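Local coordinates for protein probable acetyltransferase (Thermus thermophilus, PDB 3EXN) that binds acetyl-CoA and, as a GCN5-related N-acetyltransferase family member, probably transfers its acetyl group to an acceptor, at residues 89-94 against 136-141; 112-117 against 121-126. All blocks are in the same frame, centred on the assembly; numbering follows the deposited sequence.

Interaction 1 (89-94 against 136-141). With ACO (acetyl coenzyme *a), chain C.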
loop_
_atom_site.group_PDB
_atom_site.type_symbol
_atom_site.label_atom_id
_atom_site.label_comp_id
_atom_site.label_asym_id
_atom_site.label_seq_id
_atom_site.Cartn_x
_atom_site.Cartn_y
_atom_site.Cartn_z
ATOM N N ALA A 89 8.798 -10.559 1.842
ATOM C CA ALA A 89 7.618 -9.877 1.262
ATOM C C ALA A 89 8.001 -8.438 0.994
ATOM O O ALA A 89 8.888 -7.913 1.651
ATOM C CB ALA A 89 6.405 -9.939 2.238
ATOM N N THR A 90 7.256 -7.756 0.095
ATOM C CA THR A 90 7.558 -6.363 -0.208
ATOM C C THR A 90 6.249 -5.655 -0.329
ATOM O O THR A 90 5.344 -6.120 -1.026
ATOM C CB THR A 90 8.327 -6.205 -1.541
ATOM O OG1 THR A 90 9.615 -6.811 -1.442
ATOM C CG2 THR A 90 8.487 -4.733 -1.970
ATOM N N LEU A 91 6.157 -4.532 0.363
ATOM C CA LEU A 91 5.016 -3.630 0.259
ATOM C C LEU A 91 5.345 -2.642 -0.886
ATOM O O LEU A 91 6.330 -1.890 -0.824
ATOM C CB LEU A 91 4.780 -2.890 1.619
ATOM C CG LEU A 91 3.637 -1.845 1.695
ATOM C CD1 LEU A 91 2.352 -2.554 1.719
ATOM C CD2 LEU A 91 3.843 -0.997 2.999
ATOM N N SER A 92 4.502 -2.635 -1.937
ATOM C CA SER A 92 4.657 -1.721 -3.092
ATOM C C SER A 92 3.804 -0.470 -3.028
ATOM O O SER A 92 4.135 0.518 -3.660
ATOM C CB SER A 92 4.372 -2.467 -4.423
ATOM O OG SER A 92 3.013 -2.879 -4.532
ATOM N N LEU A 93 2.721 -0.509 -2.265
ATOM C CA LEU A 93 1.864 0.664 -2.097
ATOM C C LEU A 93 1.043 0.577 -0.803
ATOM O O LEU A 93 0.323 -0.415 -0.552
ATOM C CB LEU A 93 0.933 0.826 -3.313
ATOM C CG LEU A 93 0.086 2.086 -3.367
ATOM C CD1 LEU A 93 0.961 3.346 -3.254
ATOM C CD2 LEU A 93 -0.746 2.062 -4.657
ATOM N N LEU A 94 1.153 1.638 0.004
ATOM C CA LEU A 94 0.227 1.897 1.112
ATOM C C LEU A 94 -0.309 3.336 0.932
ATOM O O LEU A 94 0.434 4.299 0.908
ATOM C CB LEU A 94 0.948 1.761 2.454
ATOM C CG LEU A 94 0.147 2.121 3.716
ATOM C CD1 LEU A 94 -1.225 1.369 3.906
ATOM C CD2 LEU A 94 1.024 1.930 4.976
ATOM N N ALA A 136 9.998 9.313 5.751
ATOM C CA ALA A 136 9.932 9.608 7.204
ATOM C C ALA A 136 8.922 8.667 7.931
ATOM O O ALA A 136 9.207 8.154 9.032
ATOM C CB ALA A 136 9.579 11.096 7.431
ATOM N N PHE A 137 7.762 8.418 7.301
ATOM C CA PHE A 137 6.767 7.506 7.877
ATOM C C PHE A 137 7.318 6.102 8.095
ATOM O O PHE A 137 7.182 5.529 9.194
ATOM C CB PHE A 137 5.526 7.424 6.986
ATOM C CG PHE A 137 4.565 6.334 7.387
ATOM C CD1 PHE A 137 3.669 6.511 8.432
ATOM C CD2 PHE A 137 4.561 5.126 6.714
ATOM C CE1 PHE A 137 2.780 5.494 8.790
ATOM C CE2 PHE A 137 3.689 4.109 7.068
ATOM C CZ PHE A 137 2.792 4.304 8.120
ATOM N N PHE A 138 7.886 5.522 7.040
ATOM C CA PHE A 138 8.421 4.160 7.129
ATOM C C PHE A 138 9.543 4.036 8.135
ATOM O O PHE A 138 9.600 3.038 8.858
ATOM C CB PHE A 138 8.790 3.575 5.733
ATOM C CG PHE A 138 7.564 3.171 4.913
ATOM C CD1 PHE A 138 6.829 2.024 5.228
ATOM C CD2 PHE A 138 7.136 3.963 3.846
ATOM C CE1 PHE A 138 5.669 1.696 4.494
ATOM C CE2 PHE A 138 5.988 3.636 3.124
ATOM C CZ PHE A 138 5.255 2.516 3.453
ATOM N N GLN A 139 10.433 5.033 8.195
ATOM C CA GLN A 139 11.524 4.993 9.198
ATOM C C GLN A 139 10.957 4.989 10.634
ATOM O O GLN A 139 11.440 4.241 11.529
ATOM C CB GLN A 139 12.507 6.145 8.989
ATOM C CG GLN A 139 13.319 6.102 7.661
ATOM C CD GLN A 139 14.752 5.626 7.898
ATOM O OE1 GLN A 139 15.010 4.767 8.776
ATOM N NE2 GLN A 139 15.691 6.178 7.147
ATOM N N ALA A 140 9.928 5.799 10.852
ATOM C CA ALA A 140 9.282 5.912 12.165
ATOM C C ALA A 140 8.682 4.601 12.593
ATOM O O ALA A 140 8.655 4.302 13.782
ATOM C CB ALA A 140 8.200 7.026 12.167
ATOM N N GLN A 141 8.265 3.781 11.624
ATOM C CA GLN A 141 7.668 2.465 11.928
ATOM C C GLN A 141 8.708 1.357 12.010
ATOM O O GLN A 141 8.356 0.187 12.146
ATOM C CB GLN A 141 6.654 2.082 10.866
ATOM C CG GLN A 141 5.627 3.122 10.630
ATOM C CD GLN A 141 4.953 3.575 11.917
ATOM O OE1 GLN A 141 4.506 2.750 12.700
ATOM N NE2 GLN A 141 4.855 4.895 12.123
HETATM O O5B ACO C . 1.341 8.180 11.044
HETATM P P1A ACO C . -0.180 7.851 10.491
HETATM O O1A ACO C . -1.100 8.977 10.962
HETATM O O2A ACO C . -0.432 6.364 10.683
HETATM O O3A ACO C . 0.093 8.067 8.899
HETATM P P2A ACO C . -1.045 8.032 7.784
HETATM O O4A ACO C . -1.123 9.465 7.248
HETATM O O5A ACO C . -2.340 7.458 8.306
HETATM O O6A ACO C . -0.288 7.028 6.719
HETATM C CBP ACO C . 0.926 7.312 4.584
HETATM C CCP ACO C . 0.993 7.303 6.122
HETATM C CDP ACO C . 0.555 5.897 4.182
HETATM C CEP ACO C . 2.277 7.653 3.962
HETATM C CAP ACO C . -0.155 8.320 4.106
HETATM O OAP ACO C . 0.194 9.674 4.497
HETATM C C9P ACO C . -0.335 8.349 2.600
HETATM O O9P ACO C . -1.162 7.646 2.038
HETATM N N8P ACO C . 0.433 9.201 1.926
HETATM C C7P ACO C . 0.315 9.414 0.470
HETATM C C6P ACO C . 0.619 8.171 -0.364
HETATM C C5P ACO C . 2.018 7.645 -0.074
HETATM O O5P ACO C . 3.004 8.406 0.026
HETATM N N4P ACO C . 2.102 6.313 0.070
HETATM C C3P ACO C . 3.367 5.661 0.328
HETATM C C2P ACO C . 4.050 5.249 -0.953
HETATM S S1P ACO C . 5.598 4.381 -0.662
HETATM C C ACO C . 4.911 2.877 -0.297
HETATM O O ACO C . 3.712 2.768 -0.299
HETATM C CH3 ACO C . 5.792 1.687 0.030
#
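The acetyl-CoA pocket of this GNAT-family protein is walled on one side by Leu91 and Leu94 of strand 89-96 and on another by Phe137 and Phe138 of helix 132-140. Leu91, its CG anti to the backbone N (chi1 178°), brings CD2 to the rim of the Phe138 ring, 3.6 Å from CE1. Leu94 CB lies near that ring's plane too, while Leu94 CD2 comes obliquely to Phe137 CE2 at 4.0 Å. The two rings stand nearly perpendicular, Phe137 presenting its CD2 edge to a face of Phe138, 3.9 Å above the ring centre. A classic beta bulge, with Ser92 and Leu93 set opposite Asp78, interrupts the strand just before Leu94; in GNAT folds this distortion accompanies the opening between neighbouring strands where the thioester lodges. Leu94 N donates to the acetyl O of the cofactor (2.8 Å, 154° at the hydrogen), and Leu94 O accepts from pantetheine N4P at 2.7 Å. Phe138 CZ touches the acetyl CH3 at 3.6 Å. Phe137 lays one face against CCP, with Gln141 CG over the opposite face. A serine in place of Phe137 would probably open a gap beside CCP and strip Leu94 CD2 and one Phe138 face of this packing.

Interaction 2 (112-117 against 121-126). With ACO (acetyl coenzyme *a), chain C.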
loop_
_atom_site.group_PDB
_atom_site.type_symbol
_atom_site.label_atom_id
_atom_site.label_comp_id
_atom_site.label_asym_id
_atom_site.label_seq_id
_atom_site.Cartn_x
_atom_site.Cartn_y
_atom_site.Cartn_z
ATOM N N ARG A 112 -1.663 -4.381 11.179
ATOM C CA ARG A 112 -2.627 -5.464 10.943
ATOM C C ARG A 112 -2.129 -6.406 9.836
ATOM O O ARG A 112 -2.326 -7.652 9.931
ATOM C CB ARG A 112 -4.016 -4.948 10.617
ATOM C CG ARG A 112 -4.704 -4.371 11.838
ATOM C CD ARG A 112 -6.174 -4.214 11.677
ATOM N NE ARG A 112 -6.681 -3.399 12.768
ATOM C CZ ARG A 112 -6.907 -3.843 14.006
ATOM N NH1 ARG A 112 -6.712 -5.129 14.322
ATOM N NH2 ARG A 112 -7.350 -3.005 14.934
ATOM N N PHE A 113 -1.477 -5.841 8.816
ATOM C CA PHE A 113 -0.972 -6.663 7.695
ATOM C C PHE A 113 0.220 -7.499 8.188
ATOM O O PHE A 113 0.264 -8.714 7.980
ATOM C CB PHE A 113 -0.620 -5.770 6.507
ATOM C CG PHE A 113 0.113 -6.490 5.408
ATOM C CD1 PHE A 113 -0.499 -7.549 4.734
ATOM C CD2 PHE A 113 1.421 -6.160 5.097
ATOM C CE1 PHE A 113 0.187 -8.268 3.740
ATOM C CE2 PHE A 113 2.130 -6.880 4.073
ATOM C CZ PHE A 113 1.527 -7.893 3.417
ATOM N N ALA A 114 1.146 -6.880 8.904
ATOM C CA ALA A 114 2.347 -7.614 9.353
ATOM C C ALA A 114 1.987 -8.744 10.342
ATOM O O ALA A 114 2.660 -9.795 10.398
ATOM C CB ALA A 114 3.342 -6.644 9.974
ATOM N N ALA A 115 0.945 -8.528 11.130
ATOM C CA ALA A 115 0.414 -9.545 12.038
ATOM C C ALA A 115 0.056 -10.890 11.357
ATOM O O ALA A 115 0.173 -11.966 11.979
ATOM C CB ALA A 115 -0.822 -8.969 12.787
ATOM N N GLY A 116 -0.359 -10.825 10.095
ATOM C CA GLY A 116 -0.752 -11.972 9.312
ATOM C C GLY A 116 0.371 -12.720 8.605
ATOM O O GLY A 116 0.103 -13.731 7.929
ATOM N N LEU A 117 1.616 -12.264 8.770
ATOM C CA LEU A 117 2.770 -12.813 8.025
ATOM C C LEU A 117 3.687 -13.754 8.792
ATOM O O LEU A 117 4.871 -13.908 8.417
ATOM C CB LEU A 117 3.621 -11.667 7.493
ATOM C CG LEU A 117 2.920 -10.711 6.528
ATOM C CD1 LEU A 117 3.923 -9.650 6.013
ATOM C CD2 LEU A 117 2.335 -11.479 5.379
ATOM N N ARG A 121 9.974 -13.782 6.639
ATOM C CA ARG A 121 11.234 -13.412 7.274
ATOM C C ARG A 121 11.449 -11.912 7.444
ATOM O O ARG A 121 11.660 -11.454 8.563
ATOM C CB ARG A 121 12.384 -14.058 6.476
ATOM C CG ARG A 121 13.811 -13.752 6.926
ATOM C CD ARG A 121 14.853 -14.410 6.000
ATOM N NE ARG A 121 14.927 -13.788 4.676
ATOM C CZ ARG A 121 15.698 -14.221 3.684
ATOM N NH1 ARG A 121 15.693 -13.582 2.520
ATOM N NH2 ARG A 121 16.494 -15.286 3.845
ATOM N N ARG A 122 11.436 -11.148 6.343
ATOM C CA ARG A 122 11.605 -9.680 6.357
ATOM C C ARG A 122 10.531 -9.058 5.504
ATOM O O ARG A 122 10.128 -9.658 4.513
ATOM C CB ARG A 122 12.925 -9.210 5.710
ATOM C CG ARG A 122 14.154 -10.009 6.051
ATOM C CD ARG A 122 15.266 -9.773 5.064
ATOM N NE ARG A 122 16.156 -10.923 5.022
ATOM C CZ ARG A 122 17.001 -11.266 5.991
ATOM N NH1 ARG A 122 17.098 -10.544 7.112
ATOM N NH2 ARG A 122 17.775 -12.341 5.841
ATOM N N LEU A 123 10.170 -7.822 5.848
ATOM C CA LEU A 123 9.177 -7.020 5.086
ATOM C C LEU A 123 9.881 -5.795 4.527
ATOM O O LEU A 123 10.332 -4.931 5.270
ATOM C CB LEU A 123 8.016 -6.621 6.005
ATOM C CG LEU A 123 6.905 -5.789 5.362
ATOM C CD1 LEU A 123 6.328 -6.498 4.154
ATOM C CD2 LEU A 123 5.788 -5.477 6.392
ATOM N N TYR A 124 9.946 -5.715 3.195
ATOM C CA TYR A 124 10.555 -4.571 2.528
ATOM C C TYR A 124 9.436 -3.611 2.185
ATOM O O TYR A 124 8.301 -4.042 2.136
ATOM C CB TYR A 124 11.233 -5.006 1.235
ATOM C CG TYR A 124 12.574 -5.769 1.433
ATOM C CD1 TYR A 124 13.802 -5.107 1.334
ATOM C CD2 TYR A 124 12.594 -7.144 1.695
ATOM C CE1 TYR A 124 15.037 -5.811 1.497
ATOM C CE2 TYR A 124 13.810 -7.835 1.876
ATOM C CZ TYR A 124 15.022 -7.153 1.772
ATOM O OH TYR A 124 16.235 -7.838 1.930
ATOM N N ALA A 125 9.811 -2.357 1.953
ATOM C CA ALA A 125 8.928 -1.277 1.437
ATOM C C ALA A 125 9.741 -0.517 0.381
ATOM O O ALA A 125 10.916 -0.210 0.613
ATOM C CB ALA A 125 8.539 -0.367 2.580
ATOM N N VAL A 126 9.119 -0.236 -0.787
ATOM C CA VAL A 126 9.777 0.487 -1.895
ATOM C C VAL A 126 9.049 1.810 -2.104
ATOM O O VAL A 126 7.829 1.817 -2.241
ATOM C CB VAL A 126 9.872 -0.299 -3.189
ATOM C CG1 VAL A 126 8.484 -0.863 -3.642
ATOM C CG2 VAL A 126 10.568 0.573 -4.290
HETATM O O5B ACO C . 1.341 8.180 11.044
HETATM P P1A ACO C . -0.180 7.851 10.491
HETATM O O1A ACO C . -1.100 8.977 10.962
HETATM O O2A ACO C . -0.432 6.364 10.683
HETATM O O3A ACO C . 0.093 8.067 8.899
HETATM P P2A ACO C . -1.045 8.032 7.784
HETATM O O4A ACO C . -1.123 9.465 7.248
HETATM O O5A ACO C . -2.340 7.458 8.306
HETATM O O6A ACO C . -0.288 7.028 6.719
HETATM C CBP ACO C . 0.926 7.312 4.584
HETATM C CCP ACO C . 0.993 7.303 6.122
HETATM C CDP ACO C . 0.555 5.897 4.182
HETATM C CEP ACO C . 2.277 7.653 3.962
HETATM C CAP ACO C . -0.155 8.320 4.106
HETATM O OAP ACO C . 0.194 9.674 4.497
HETATM C C9P ACO C . -0.335 8.349 2.600
HETATM O O9P ACO C . -1.162 7.646 2.038
HETATM N N8P ACO C . 0.433 9.201 1.926
HETATM C C7P ACO C . 0.315 9.414 0.470
HETATM C C6P ACO C . 0.619 8.171 -0.364
HETATM C C5P ACO C . 2.018 7.645 -0.074
HETATM O O5P ACO C . 3.004 8.406 0.026
HETATM N N4P ACO C . 2.102 6.313 0.070
HETATM C C3P ACO C . 3.367 5.661 0.328
HETATM C C2P ACO C . 4.050 5.249 -0.953
HETATM S S1P ACO C . 5.598 4.381 -0.662
HETATM C C ACO C . 4.911 2.877 -0.297
HETATM O O ACO C . 3.712 2.768 -0.299
HETATM C CH3 ACO C . 5.792 1.687 0.030
#
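With CG anti to the backbone N (chi1 -180°), Leu123 reaches from strand 122-128 toward the final turn of helix 105-115 and the residues that follow it, and Phe113, turned the same way about its first torsion (chi1 170°), extends its ring to meet that leucine. The contact lies at the return of a beta-alpha-beta crossover, in which the helix links the parallel neighbouring strands 89-96 and 122-128. The two methyls of Leu123 divide the work. CD1 sits at the edge of the Phe113 ring, near its plane and 4.2 Å from CE2, and also meets Leu117 CD1 at 4.4 Å; CD2 turns to Ala114 CB, 4.5 Å away. These loose, wholly apolar touches are backed by the sheet, since Phe113 also packs on Leu77 and Ala79, and Leu117 on Leu81. Backbone hydrogen bonds from Gly116 N to Phe113 O and from Leu117 N to Ala114 O hold the turn that carries Leu117. At the strand's start Arg122 NH2 lies 3.3 Å above the plane of the Arg121 guanidinium, toward its rim, while Arg121 CG sits over a face of the Arg122 guanidinium. Asp88 probably makes this pairing tolerable: it forms a salt bridge with Arg121 NE and a long, weak ion pair with Arg122 NE. At the far end of the segment, Val126 O lies 3.1 Å from the acetyl CH3 of the bound cofactor.

How the interactions relate
The chain first lays down strand 89-96, the earlier half of interaction 1, and then passes through helix 105-115, whose final turn, with the residues after it, opens interaction 2. Three residues later 121-126 closes that short loop, and the strand it begins runs alongside the first, with Leu91 N hydrogen-bonded to Tyr124 O and Ala89 O to Tyr124 N. Helix 132-140 follows and, at 136-141, returns to 89-94, closing a loop of 41 intervening residues within which interaction 2 is wholly nested. The inner contact thus joins a helix to the second of two adjacent parallel strands, the outer one joins the next helix to the first, and both segment pairs reach acetyl-CoA, the inner through Val126.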